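Local coordinates for protein endonuclease and methylase LlaGI (Lactococcus lactis, PDB 5FFJ) that probably recognises a specific DNA sequence and methylates it, using a helicase-like ATPase in restriction, as a Type ISP restriction-modification enzyme, at residues Q19-N24 and V243-G248; L67-S72 and V147-Q152; L1180-G1185 and L1195-L1200. All coordinates share one frame; numbering follows the deposited sequence.

Two of the three contacts lie in the helicase-like ATPase and reach the same parallel sheet. Starting from the N terminus, helix 16-31 opens contact 1, which closes only when the chain arrives at 243-248, which includes the outermost strand 243-245 of the sheet. Contact 2 is nested inside that long loop: it pairs the neighbouring strands 64-70 and 144-150, and its centre lies about 23 Å from that of contact 1. Contact 3 follows in series, long after both have closed. It is a short-range hairpin in the C-terminal specificity domain, about 73 Å and 82 Å, centre to centre, from contacts 1 and 2, on the opposite side of the chain's centre.

Contact 1 of 3, residues Q19-N24 and V243-G248; sequences QTAKEN and VFFRMG
Helix 16-31 packs here against the border of a parallel, P-loop NTPase-type sheet, where the chain turns a corner at Phe244, within the outermost strand 243-245. No hydrogen bond spans the two segments; two consecutive phenylalanines do most of the joining.

The principal apolar contact is a CH-pi interaction. Ala21 CB sits over the centre of the Phe245 ring, 3.8 Å from its centroid and only 11° off the ring normal, so the methyl meets the face almost squarely. Phe245 has CG anti to the backbone N, which carries the ring out to the helix. At the ring's edge, Thr20 CG2 comes within 3.6 Å of Phe245 CE1, the two side chains crossing at about a right angle. Phe244 takes the crowded rotamer, CG between the backbone N and the carbonyl carbon (chi1 54°), and its ring meets the helix backbone obliquely, with CE1 3.9 Å from Ala21 O. The Phe244 ring also meets that of His28, two turns beyond Ala21 on the same helix, and both phenylalanines touch Leu37 of strand 34-38, which places this packing between helix and sheet.

The polar groups that approach do so without bonding across the segments. Asn24 points its CB toward the corner, so that CB lies 3.2 Å from Phe244 O. Its amide plane is inclined by only 23° to the Phe245 ring, and OD1 lies near the plane of that ring at its edge, 3.2 Å from Phe245 CD1.

Contact 2 of 3, residues L67-S72 and V147-Q152; sequences LYLVPS and VFSTYQ
Tyr151 lays one face of its ring against Leu69, whose CB stands 3.9 Å from the ring centroid and is offset toward the rim in a CH-pi contact. The edge of the same ring faces the chain after the strand: Pro71 N lies in the ring plane, and Pro71 CD packs 3.5 Å from Tyr151 CE2, the two side chains side by side. A hydrogen bond from Tyr151 OH to Asp174 O holds the far end of the ring.

Strands 64-70 and 144-150 pair in parallel. The bond from Tyr68 N to Val147 O (3.0 Å) and that from Ser149 N to Tyr68 O (2.9 Å) are nearly straight, whereas Val70 N reaches Ser149 O at a bent 131°. Beyond them the Tyr151 N to Val70 O bond is weak, and Gln152, bent at chi2, gives its NE2 to Pro71 O (3.2 Å).

On one face Tyr68 and Phe148 cross obliquely, planes at 45°, with Tyr68 CB 3.8 Å from Phe148 CD2; both rings also meet Trp83 of helix 73-86. On the other, Leu67 CD1 and Leu69 CD2 pack round Ser149 CB. Strand 170-174 bonds to Leu67 and Leu69 from the far side. Such adjacent parallel strands, running out into loops at their C-terminal ends and with helix 73-86 packed on the Phe148 side, are typical of the RecA-like core of helicase ATPases.

Contact 3 of 3, residues L1180-G1185 and L1195-L1200; sequences LINISG and LISEYL
This is an antiparallel beta-hairpin contact in the specificity domain, joining strand 1180-1184 to strand 1194-1197 at the border of a small antiparallel sheet; its nearest atom lies about 6 Å from the bound DNA. Leu1180 and Ser1197 form a hydrogen-bonded pair: Leu1180 N reaches Ser1197 O at 3.2 Å, and Ser1197 N reaches Leu1180 O at 2.9 Å, both donors nearly along the C=O axis. Ile1181 and Ile1196 form the non-hydrogen-bonded pair that follows, and their side chains share a face covered by Phe1237 of helix 1234-1243. Asn1182 and Leu1195 then close a second bonded pair, in which Leu1195 N gives a 3.0 Å bond to Asn1182 O and Asn1182 N returns a weak one.

On the opposite face, Leu1180 adopts the crowded rotamer (chi1 43°), which brings CD1 to 3.6 Å from Ser1197 CB. Asn1182 has CG anti to the carbonyl carbon (chi1 -63°), and its ND2 lies 3.3 Å from the same Ser1197 CB, so that an apolar branch and an amide nitrogen meet the serine CB from the same side. Ser1197 OG, anti to its own N, bonds to Tyr1199 O.

The buried Asn1182 amide turns ND2 between two acceptors, weakly to Leu1195 O and more firmly to Ser1201 OG. Its carboxamide thus links the hairpin to Ser1201 in the short strand 1200-1201, tying the neighbouring sheet to this one through a polar side chain.

Contact 1 of 3, residues Q19-N24 and V243-G248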
ATOM      1  N   GLN A  19      43.310  11.869  -7.514  1.00114.46           N
ATOM      2  CA  GLN A  19      43.741  10.558  -7.038  1.00115.07           C
ATOM      3  C   GLN A  19      42.520   9.680  -6.789  1.00110.42           C
ATOM      4  O   GLN A  19      42.486   8.513  -7.183  1.00103.90           O
ATOM      5  CB  GLN A  19      44.567  10.693  -5.754  1.00111.51           C
ATOM      6  CG  GLN A  19      45.055   9.373  -5.162  1.00109.18           C
ATOM      7  CD  GLN A  19      46.162   8.734  -5.978  1.00104.29           C
ATOM      8  OE1 GLN A  19      46.902   9.417  -6.685  1.00103.98           O
ATOM      9  NE2 GLN A  19      46.284   7.414  -5.880  1.00102.47           N
ATOM     10  N   THR A  20      41.527  10.259  -6.118  1.00109.44           N
ATOM     11  CA  THR A  20      40.252   9.592  -5.874  1.00105.37           C
ATOM     12  C   THR A  20      39.634   9.124  -7.191  1.00 98.42           C
ATOM     13  O   THR A  20      39.266   7.956  -7.333  1.00 90.53           O
ATOM     14  CB  THR A  20      39.258  10.530  -5.136  1.00 92.76           C
ATOM     15  OG1 THR A  20      39.751  10.825  -3.823  1.00 88.36           O
ATOM     16  CG2 THR A  20      37.872   9.901  -5.021  1.00 97.24           C
ATOM     17  N   ALA A  21      39.529  10.042  -8.149  1.00 97.05           N
ATOM     18  CA  ALA A  21      39.006   9.731  -9.479  1.00102.88           C
ATOM     19  C   ALA A  21      39.813   8.621 -10.137  1.00100.10           C
ATOM     20  O   ALA A  21      39.253   7.715 -10.758  1.00 84.68           O
ATOM     21  CB  ALA A  21      39.014  10.978 -10.358  1.00100.44           C
ATOM     22  N   LYS A  22      41.133   8.702 -10.001  1.00 97.12           N
ATOM     23  CA  LYS A  22      42.018   7.671 -10.526  1.00 94.06           C
ATOM     24  C   LYS A  22      41.724   6.338  -9.848  1.00 98.44           C
ATOM     25  O   LYS A  22      41.594   5.312 -10.512  1.00 90.27           O
ATOM     26  CB  LYS A  22      43.483   8.064 -10.325  1.00 90.88           C
ATOM     27  N   GLU A  23      41.613   6.360  -8.524  1.00100.71           N
ATOM     28  CA  GLU A  23      41.294   5.157  -7.760  1.00 96.00           C
ATOM     29  C   GLU A  23      39.947   4.563  -8.173  1.00 96.73           C
ATOM     30  O   GLU A  23      39.859   3.372  -8.476  1.00100.44           O
ATOM     31  CB  GLU A  23      41.296   5.462  -6.261  1.00102.36           C
ATOM     32  CG  GLU A  23      42.528   4.948  -5.533  1.00108.36           C
ATOM     33  CD  GLU A  23      42.905   5.812  -4.344  1.00109.33           C
ATOM     34  OE1 GLU A  23      41.994   6.343  -3.676  1.00100.59           O
ATOM     35  OE2 GLU A  23      44.119   5.965  -4.080  1.00 93.14           O
ATOM     36  N   ASN A  24      38.904   5.391  -8.182  1.00 96.65           N
ATOM     37  CA  ASN A  24      37.574   4.948  -8.591  1.00 93.19           C
ATOM     38  C   ASN A  24      37.587   4.386 -10.007  1.00 95.28           C
ATOM     39  O   ASN A  24      36.969   3.355 -10.283  1.00101.69           O
ATOM     40  CB  ASN A  24      36.565   6.098  -8.509  1.00 85.77           C
ATOM     41  CG  ASN A  24      36.551   6.776  -7.152  1.00 96.01           C
ATOM     42  OD1 ASN A  24      36.413   7.994  -7.063  1.00 96.65           O
ATOM     43  ND2 ASN A  24      36.696   5.991  -6.090  1.00107.53           N
ATOM     44  N   VAL A 243      28.769   5.775 -13.856  1.00 88.77           N
ATOM     45  CA  VAL A 243      29.763   6.800 -13.554  1.00 89.05           C
ATOM     46  C   VAL A 243      30.500   6.425 -12.267  1.00115.25           C
ATOM     47  O   VAL A 243      29.874   6.114 -11.252  1.00117.90           O
ATOM     48  CB  VAL A 243      29.106   8.211 -13.435  1.00 91.46           C
ATOM     49  CG1 VAL A 243      28.074   8.414 -14.552  1.00102.85           C
ATOM     50  CG2 VAL A 243      28.466   8.436 -12.060  1.00 99.81           C
ATOM     51  N   PHE A 244      31.830   6.425 -12.327  1.00114.11           N
ATOM     52  CA  PHE A 244      32.655   6.037 -11.184  1.00104.76           C
ATOM     53  C   PHE A 244      33.119   7.243 -10.377  1.00 99.78           C
ATOM     54  O   PHE A 244      33.590   7.099  -9.250  1.00102.93           O
ATOM     55  CB  PHE A 244      33.870   5.225 -11.646  1.00 98.77           C
ATOM     56  CG  PHE A 244      34.703   5.901 -12.713  1.00102.98           C
ATOM     57  CD1 PHE A 244      35.557   6.946 -12.393  1.00100.81           C
ATOM     58  CD2 PHE A 244      34.643   5.475 -14.035  1.00103.68           C
ATOM     59  CE1 PHE A 244      36.325   7.560 -13.372  1.00 97.87           C
ATOM     60  CE2 PHE A 244      35.412   6.088 -15.014  1.00 99.39           C
ATOM     61  CZ  PHE A 244      36.252   7.130 -14.680  1.00 96.04           C
ATOM     62  N   PHE A 245      32.982   8.430 -10.957  1.00 99.42           N
ATOM     63  CA  PHE A 245      33.341   9.661 -10.263  1.00103.56           C
ATOM     64  C   PHE A 245      32.463  10.824 -10.706  1.00115.01           C
ATOM     65  O   PHE A 245      31.933  10.829 -11.820  1.00113.68           O
ATOM     66  CB  PHE A 245      34.813  10.007 -10.497  1.00 95.95           C
ATOM     67  CG  PHE A 245      35.319  11.122  -9.618  1.00105.76           C
ATOM     68  CD1 PHE A 245      35.689  10.872  -8.307  1.00108.94           C
ATOM     69  CD2 PHE A 245      35.414  12.419 -10.099  1.00106.60           C
ATOM     70  CE1 PHE A 245      36.149  11.892  -7.493  1.00112.43           C
ATOM     71  CE2 PHE A 245      35.875  13.442  -9.286  1.00110.65           C
ATOM     72  CZ  PHE A 245      36.243  13.176  -7.983  1.00110.90           C
ATOM     73  N   ARG A 246      32.310  11.800  -9.816  1.00106.11           N
ATOM     74  CA  ARG A 246      31.514  12.988 -10.094  1.00105.62           C
ATOM     75  C   ARG A 246      31.987  14.177  -9.260  1.00104.85           C
ATOM     76  O   ARG A 246      32.352  14.026  -8.092  1.00112.02           O
ATOM     77  CB  ARG A 246      30.034  12.716  -9.822  1.00 98.10           C
ATOM     78  N   MET A 247      31.977  15.357  -9.874  1.00110.80           N
ATOM     79  CA  MET A 247      32.340  16.600  -9.202  1.00116.01           C
ATOM     80  C   MET A 247      31.335  17.688  -9.545  1.00112.38           C
ATOM     81  O   MET A 247      31.198  18.082 -10.705  1.00104.22           O
ATOM     82  CB  MET A 247      33.749  17.044  -9.600  1.00116.64           C
ATOM     83  CG  MET A 247      34.159  18.420  -9.086  1.00112.40           C
ATOM     84  SD  MET A 247      34.217  18.517  -7.288  1.00129.28           S
ATOM     85  CE  MET A 247      35.524  17.346  -6.941  1.00107.83           C
ATOM     86  N   GLY A 248      30.634  18.166  -8.523  1.00121.32           N
ATOM     87  CA  GLY A 248      29.705  19.265  -8.681  1.00119.51           C
ATOM     88  C   GLY A 248      30.461  20.574  -8.600  1.00118.45           C
ATOM     89  O   GLY A 248      31.451  20.675  -7.876  1.00126.24           O
TER

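Contact 2 of 3, residues L67-S72 and V147-Q152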
ATOM      1  N   LEU A  67      43.037   5.898 -27.381  1.00 95.29           N
ATOM      2  CA  LEU A  67      42.358   6.739 -28.358  1.00 93.46           C
ATOM      3  C   LEU A  67      41.684   7.903 -27.644  1.00 84.25           C
ATOM      4  O   LEU A  67      40.780   7.702 -26.832  1.00 81.02           O
ATOM      5  CB  LEU A  67      41.323   5.937 -29.155  1.00 92.06           C
ATOM      6  CG  LEU A  67      40.570   6.723 -30.235  1.00 97.03           C
ATOM      7  CD1 LEU A  67      41.513   7.168 -31.346  1.00 93.83           C
ATOM      8  CD2 LEU A  67      39.411   5.913 -30.806  1.00103.69           C
ATOM      9  N   TYR A  68      42.132   9.117 -27.950  1.00 82.21           N
ATOM     10  CA  TYR A  68      41.579  10.317 -27.338  1.00 85.78           C
ATOM     11  C   TYR A  68      40.790  11.120 -28.366  1.00 89.29           C
ATOM     12  O   TYR A  68      41.363  11.847 -29.181  1.00 79.81           O
ATOM     13  CB  TYR A  68      42.692  11.173 -26.730  1.00 80.15           C
ATOM     14  CG  TYR A  68      42.190  12.191 -25.734  1.00 76.43           C
ATOM     15  CD1 TYR A  68      41.768  13.447 -26.147  1.00 82.11           C
ATOM     16  CD2 TYR A  68      42.134  11.894 -24.380  1.00 81.35           C
ATOM     17  CE1 TYR A  68      41.306  14.379 -25.238  1.00 85.12           C
ATOM     18  CE2 TYR A  68      41.675  12.818 -23.463  1.00 72.03           C
ATOM     19  CZ  TYR A  68      41.263  14.060 -23.898  1.00 84.18           C
ATOM     20  OH  TYR A  68      40.803  14.985 -22.989  1.00 93.57           O
ATOM     21  N   LEU A  69      39.469  10.978 -28.323  1.00 83.89           N
ATOM     22  CA  LEU A  69      38.590  11.629 -29.283  1.00 77.94           C
ATOM     23  C   LEU A  69      38.168  13.002 -28.783  1.00 74.47           C
ATOM     24  O   LEU A  69      37.936  13.194 -27.589  1.00 87.27           O
ATOM     25  CB  LEU A  69      37.365  10.760 -29.556  1.00 76.90           C
ATOM     26  CG  LEU A  69      37.690   9.432 -30.239  1.00 80.89           C
ATOM     27  CD1 LEU A  69      36.504   8.511 -30.160  1.00 91.70           C
ATOM     28  CD2 LEU A  69      38.087   9.647 -31.693  1.00 86.00           C
ATOM     29  N   VAL A  70      38.067  13.951 -29.708  1.00 80.21           N
ATOM     30  CA  VAL A  70      37.840  15.344 -29.355  1.00 78.14           C
ATOM     31  C   VAL A  70      37.073  16.088 -30.460  1.00 91.55           C
ATOM     32  O   VAL A  70      37.314  15.865 -31.642  1.00 87.41           O
ATOM     33  CB  VAL A  70      39.195  16.039 -29.077  1.00 87.20           C
ATOM     34  CG1 VAL A  70      40.047  16.095 -30.331  1.00 91.16           C
ATOM     35  CG2 VAL A  70      38.996  17.420 -28.554  1.00 95.46           C
ATOM     36  N   PRO A  71      36.141  16.981 -30.081  1.00 86.13           N
ATOM     37  CA  PRO A  71      35.382  17.679 -31.128  1.00 90.17           C
ATOM     38  C   PRO A  71      36.197  18.696 -31.932  1.00 98.33           C
ATOM     39  O   PRO A  71      36.455  18.470 -33.114  1.00112.19           O
ATOM     40  CB  PRO A  71      34.272  18.384 -30.341  1.00 96.56           C
ATOM     41  CG  PRO A  71      34.804  18.522 -28.960  1.00 93.26           C
ATOM     42  CD  PRO A  71      35.650  17.314 -28.731  1.00 91.36           C
ATOM     43  N   SER A  72      36.596  19.794 -31.294  1.00103.79           N
ATOM     44  CA  SER A  72      37.222  20.918 -31.990  1.00 97.00           C
ATOM     45  C   SER A  72      38.696  20.658 -32.284  1.00102.14           C
ATOM     46  O   SER A  72      39.304  19.759 -31.703  1.00101.71           O
ATOM     47  CB  SER A  72      37.088  22.194 -31.158  1.00101.32           C
ATOM     48  OG  SER A  72      38.248  22.409 -30.373  1.00 95.83           O
ATOM     49  N   VAL A 147      46.785   8.062 -29.609  1.00 89.71           N
ATOM     50  CA  VAL A 147      46.310   8.626 -30.863  1.00 83.53           C
ATOM     51  C   VAL A 147      45.210   9.649 -30.594  1.00 78.13           C
ATOM     52  O   VAL A 147      44.093   9.289 -30.225  1.00 89.56           O
ATOM     53  CB  VAL A 147      45.771   7.531 -31.802  1.00 91.81           C
ATOM     54  CG1 VAL A 147      45.411   8.119 -33.160  1.00 93.18           C
ATOM     55  CG2 VAL A 147      46.796   6.414 -31.960  1.00 96.00           C
ATOM     56  N   PHE A 148      45.537  10.925 -30.772  1.00 90.81           N
ATOM     57  CA  PHE A 148      44.556  11.996 -30.631  1.00 85.27           C
ATOM     58  C   PHE A 148      43.811  12.187 -31.946  1.00 90.26           C
ATOM     59  O   PHE A 148      44.431  12.384 -32.992  1.00 87.64           O
ATOM     60  CB  PHE A 148      45.237  13.297 -30.205  1.00 79.94           C
ATOM     61  CG  PHE A 148      45.886  13.226 -28.852  1.00 82.82           C
ATOM     62  CD1 PHE A 148      47.118  12.616 -28.691  1.00 91.07           C
ATOM     63  CD2 PHE A 148      45.265  13.772 -27.741  1.00 90.54           C
ATOM     64  CE1 PHE A 148      47.721  12.553 -27.448  1.00 93.30           C
ATOM     65  CE2 PHE A 148      45.860  13.708 -26.495  1.00 92.15           C
ATOM     66  CZ  PHE A 148      47.090  13.099 -26.350  1.00 91.12           C
ATOM     67  N   SER A 149      42.483  12.127 -31.891  1.00 95.96           N
ATOM     68  CA  SER A 149      41.667  12.163 -33.103  1.00 98.05           C
ATOM     69  C   SER A 149      40.400  12.996 -32.959  1.00 94.09           C
ATOM     70  O   SER A 149      39.870  13.166 -31.863  1.00 81.16           O
ATOM     71  CB  SER A 149      41.281  10.742 -33.512  1.00107.17           C
ATOM     72  OG  SER A 149      40.334  10.750 -34.566  1.00106.27           O
ATOM     73  N   THR A 150      39.920  13.505 -34.088  1.00 98.71           N
ATOM     74  CA  THR A 150      38.648  14.210 -34.133  1.00 90.60           C
ATOM     75  C   THR A 150      37.519  13.214 -34.351  1.00 88.93           C
ATOM     76  O   THR A 150      37.708  12.194 -35.016  1.00 87.81           O
ATOM     77  CB  THR A 150      38.621  15.266 -35.253  1.00 87.86           C
ATOM     78  OG1 THR A 150      38.831  14.626 -36.518  1.00 95.88           O
ATOM     79  CG2 THR A 150      39.703  16.310 -35.033  1.00 94.82           C
ATOM     80  N   TYR A 151      36.351  13.503 -33.786  1.00 91.17           N
ATOM     81  CA  TYR A 151      35.178  12.667 -34.008  1.00 90.04           C
ATOM     82  C   TYR A 151      34.802  12.638 -35.484  1.00 94.38           C
ATOM     83  O   TYR A 151      34.239  11.658 -35.969  1.00 94.40           O
ATOM     84  CB  TYR A 151      33.982  13.167 -33.196  1.00 91.05           C
ATOM     85  CG  TYR A 151      34.130  13.042 -31.698  1.00 93.57           C
ATOM     86  CD1 TYR A 151      33.836  11.849 -31.046  1.00 98.30           C
ATOM     87  CD2 TYR A 151      34.544  14.121 -30.932  1.00 88.17           C
ATOM     88  CE1 TYR A 151      33.965  11.735 -29.674  1.00 87.18           C
ATOM     89  CE2 TYR A 151      34.673  14.016 -29.563  1.00 95.82           C
ATOM     90  CZ  TYR A 151      34.384  12.824 -28.938  1.00 91.92           C
ATOM     91  OH  TYR A 151      34.515  12.730 -27.572  1.00 92.53           O
ATOM     92  N   GLN A 152      35.116  13.719 -36.192  1.00 92.02           N
ATOM     93  CA  GLN A 152      34.672  13.876 -37.570  1.00102.22           C
ATOM     94  C   GLN A 152      35.315  12.831 -38.477  1.00103.65           C
ATOM     95  O   GLN A 152      34.654  12.258 -39.344  1.00112.31           O
ATOM     96  CB  GLN A 152      34.995  15.275 -38.110  1.00102.07           C
ATOM     97  CG  GLN A 152      35.181  16.380 -37.085  1.00 98.06           C
ATOM     98  CD  GLN A 152      34.025  16.512 -36.114  1.00 97.73           C
ATOM     99  OE1 GLN A 152      32.934  15.988 -36.342  1.00109.29           O
ATOM    100  NE2 GLN A 152      34.265  17.221 -35.018  1.00 79.68           N
TER

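Contact 3 of 3, residues L1180-G1185 and L1195-L1200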
ATOM      1  N   LEU A1180     -32.052 -24.910  -1.171  1.00 45.63           N
ATOM      2  CA  LEU A1180     -31.759 -23.966  -0.100  1.00 52.55           C
ATOM      3  C   LEU A1180     -32.114 -22.541  -0.507  1.00 42.33           C
ATOM      4  O   LEU A1180     -31.915 -22.130  -1.650  1.00 35.57           O
ATOM      5  CB  LEU A1180     -30.288 -24.061   0.326  1.00 54.01           C
ATOM      6  CG  LEU A1180     -29.177 -24.173  -0.719  1.00 44.44           C
ATOM      7  CD1 LEU A1180     -28.810 -22.826  -1.294  1.00 57.85           C
ATOM      8  CD2 LEU A1180     -27.955 -24.809  -0.087  1.00 42.83           C
ATOM      9  N   ILE A1181     -32.675 -21.805   0.446  1.00 41.91           N
ATOM     10  CA  ILE A1181     -33.030 -20.408   0.251  1.00 33.51           C
ATOM     11  C   ILE A1181     -31.904 -19.523   0.758  1.00 37.23           C
ATOM     12  O   ILE A1181     -31.778 -19.310   1.963  1.00 46.45           O
ATOM     13  CB  ILE A1181     -34.333 -20.042   0.989  1.00 34.62           C
ATOM     14  CG1 ILE A1181     -35.471 -20.954   0.536  1.00 43.34           C
ATOM     15  CG2 ILE A1181     -34.692 -18.579   0.749  1.00 40.27           C
ATOM     16  CD1 ILE A1181     -36.736 -20.799   1.345  1.00 41.47           C
ATOM     17  N   ASN A1182     -31.080 -19.017  -0.150  1.00 41.64           N
ATOM     18  CA  ASN A1182     -30.044 -18.074   0.243  1.00 46.98           C
ATOM     19  C   ASN A1182     -30.657 -16.737   0.638  1.00 43.63           C
ATOM     20  O   ASN A1182     -31.627 -16.285   0.029  1.00 37.95           O
ATOM     21  CB  ASN A1182     -29.028 -17.865  -0.879  1.00 36.55           C
ATOM     22  CG  ASN A1182     -28.278 -19.131  -1.230  1.00 34.60           C
ATOM     23  OD1 ASN A1182     -27.505 -19.653  -0.426  1.00 45.69           O
ATOM     24  ND2 ASN A1182     -28.489 -19.627  -2.442  1.00 36.72           N
ATOM     25  N   ILE A1183     -30.086 -16.117   1.665  1.00 43.02           N
ATOM     26  CA  ILE A1183     -30.543 -14.812   2.127  1.00 48.14           C
ATOM     27  C   ILE A1183     -29.371 -13.915   2.504  1.00 47.61           C
ATOM     28  O   ILE A1183     -28.290 -14.404   2.844  1.00 41.48           O
ATOM     29  CB  ILE A1183     -31.473 -14.937   3.354  1.00 51.22           C
ATOM     30  CG1 ILE A1183     -30.805 -15.786   4.440  1.00 44.12           C
ATOM     31  CG2 ILE A1183     -32.820 -15.533   2.952  1.00 47.31           C
ATOM     32  CD1 ILE A1183     -31.529 -15.766   5.769  1.00 49.88           C
ATOM     33  N   SER A1184     -29.589 -12.604   2.443  1.00 53.96           N
ATOM     34  CA  SER A1184     -28.629 -11.652   2.982  1.00 49.37           C
ATOM     35  C   SER A1184     -28.449 -11.988   4.458  1.00 39.98           C
ATOM     36  O   SER A1184     -29.403 -12.402   5.119  1.00 46.52           O
ATOM     37  CB  SER A1184     -29.103 -10.205   2.798  1.00 49.07           C
ATOM     38  OG  SER A1184     -29.589  -9.974   1.488  1.00 55.21           O
ATOM     39  N   GLY A1185     -27.235 -11.819   4.968  1.00 41.34           N
ATOM     40  CA  GLY A1185     -26.920 -12.236   6.321  1.00 58.41           C
ATOM     41  C   GLY A1185     -26.457 -11.114   7.221  1.00 54.26           C
ATOM     42  O   GLY A1185     -25.550 -10.361   6.877  1.00 65.68           O
ATOM     43  N   LEU A1195     -32.518 -15.438  -2.744  1.00 37.94           N
ATOM     44  CA  LEU A1195     -32.488 -16.165  -4.007  1.00 42.19           C
ATOM     45  C   LEU A1195     -32.336 -17.657  -3.744  1.00 50.21           C
ATOM     46  O   LEU A1195     -31.392 -18.086  -3.082  1.00 48.22           O
ATOM     47  CB  LEU A1195     -31.345 -15.662  -4.891  1.00 46.09           C
ATOM     48  CG  LEU A1195     -31.249 -16.255  -6.299  1.00 41.69           C
ATOM     49  CD1 LEU A1195     -32.565 -16.103  -7.045  1.00 43.15           C
ATOM     50  CD2 LEU A1195     -30.119 -15.590  -7.071  1.00 28.23           C
ATOM     51  N   ILE A1196     -33.270 -18.445  -4.262  1.00 45.10           N
ATOM     52  CA  ILE A1196     -33.246 -19.884  -4.049  1.00 43.25           C
ATOM     53  C   ILE A1196     -32.246 -20.537  -4.997  1.00 38.48           C
ATOM     54  O   ILE A1196     -32.084 -20.102  -6.138  1.00 37.95           O
ATOM     55  CB  ILE A1196     -34.647 -20.502  -4.242  1.00 44.24           C
ATOM     56  CG1 ILE A1196     -34.665 -21.952  -3.755  1.00 48.74           C
ATOM     57  CG2 ILE A1196     -35.081 -20.409  -5.698  1.00 45.68           C
ATOM     58  CD1 ILE A1196     -36.059 -22.499  -3.553  1.00 49.23           C
ATOM     59  N   SER A1197     -31.570 -21.573  -4.511  1.00 37.28           N
ATOM     60  CA  SER A1197     -30.555 -22.267  -5.293  1.00 33.91           C
ATOM     61  C   SER A1197     -30.747 -23.775  -5.249  1.00 40.06           C
ATOM     62  O   SER A1197     -31.168 -24.336  -4.237  1.00 55.84           O
ATOM     63  CB  SER A1197     -29.157 -21.909  -4.791  1.00 37.54           C
ATOM     64  OG  SER A1197     -28.169 -22.676  -5.457  1.00 52.76           O
ATOM     65  N   GLU A1198     -30.429 -24.418  -6.365  1.00 43.70           N
ATOM     66  CA  GLU A1198     -30.518 -25.865  -6.493  1.00 44.66           C
ATOM     67  C   GLU A1198     -29.169 -26.511  -6.180  1.00 48.55           C
ATOM     68  O   GLU A1198     -29.047 -27.737  -6.144  1.00 47.65           O
ATOM     69  CB  GLU A1198     -30.966 -26.232  -7.907  1.00 50.34           C
ATOM     70  CG  GLU A1198     -31.570 -27.609  -8.043  1.00 57.14           C
ATOM     71  CD  GLU A1198     -32.030 -27.894  -9.460  1.00 68.54           C
ATOM     72  OE1 GLU A1198     -31.834 -27.022 -10.335  1.00 49.58           O
ATOM     73  OE2 GLU A1198     -32.585 -28.988  -9.698  1.00 98.15           O
ATOM     74  N   TYR A1199     -28.165 -25.669  -5.949  1.00 41.57           N
ATOM     75  CA  TYR A1199     -26.790 -26.120  -5.774  1.00 43.14           C
ATOM     76  C   TYR A1199     -26.160 -25.545  -4.510  1.00 47.12           C
ATOM     77  O   TYR A1199     -26.739 -24.684  -3.847  1.00 48.96           O
ATOM     78  CB  TYR A1199     -25.947 -25.721  -6.988  1.00 44.48           C
ATOM     79  CG  TYR A1199     -26.439 -26.291  -8.298  1.00 57.64           C
ATOM     80  CD1 TYR A1199     -27.538 -25.744  -8.949  1.00 41.54           C
ATOM     81  CD2 TYR A1199     -25.796 -27.368  -8.893  1.00 53.21           C
ATOM     82  CE1 TYR A1199     -27.989 -26.260 -10.148  1.00 57.03           C
ATOM     83  CE2 TYR A1199     -26.237 -27.889 -10.094  1.00 66.92           C
ATOM     84  CZ  TYR A1199     -27.335 -27.331 -10.717  1.00 65.62           C
ATOM     85  OH  TYR A1199     -27.779 -27.846 -11.912  1.00 69.14           O
ATOM     86  N   LEU A1200     -24.969 -26.036  -4.185  1.00 56.04           N
ATOM     87  CA  LEU A1200     -24.162 -25.477  -3.112  1.00 56.40           C
ATOM     88  C   LEU A1200     -23.932 -23.991  -3.380  1.00 50.47           C
ATOM     89  O   LEU A1200     -23.740 -23.593  -4.528  1.00 45.11           O
ATOM     90  CB  LEU A1200     -22.836 -26.233  -3.010  1.00 52.78           C
ATOM     91  CG  LEU A1200     -21.912 -25.938  -1.833  1.00 61.54           C
ATOM     92  CD1 LEU A1200     -21.099 -27.179  -1.527  1.00 73.38           C
ATOM     93  CD2 LEU A1200     -20.989 -24.769  -2.129  1.00 63.23           C
TER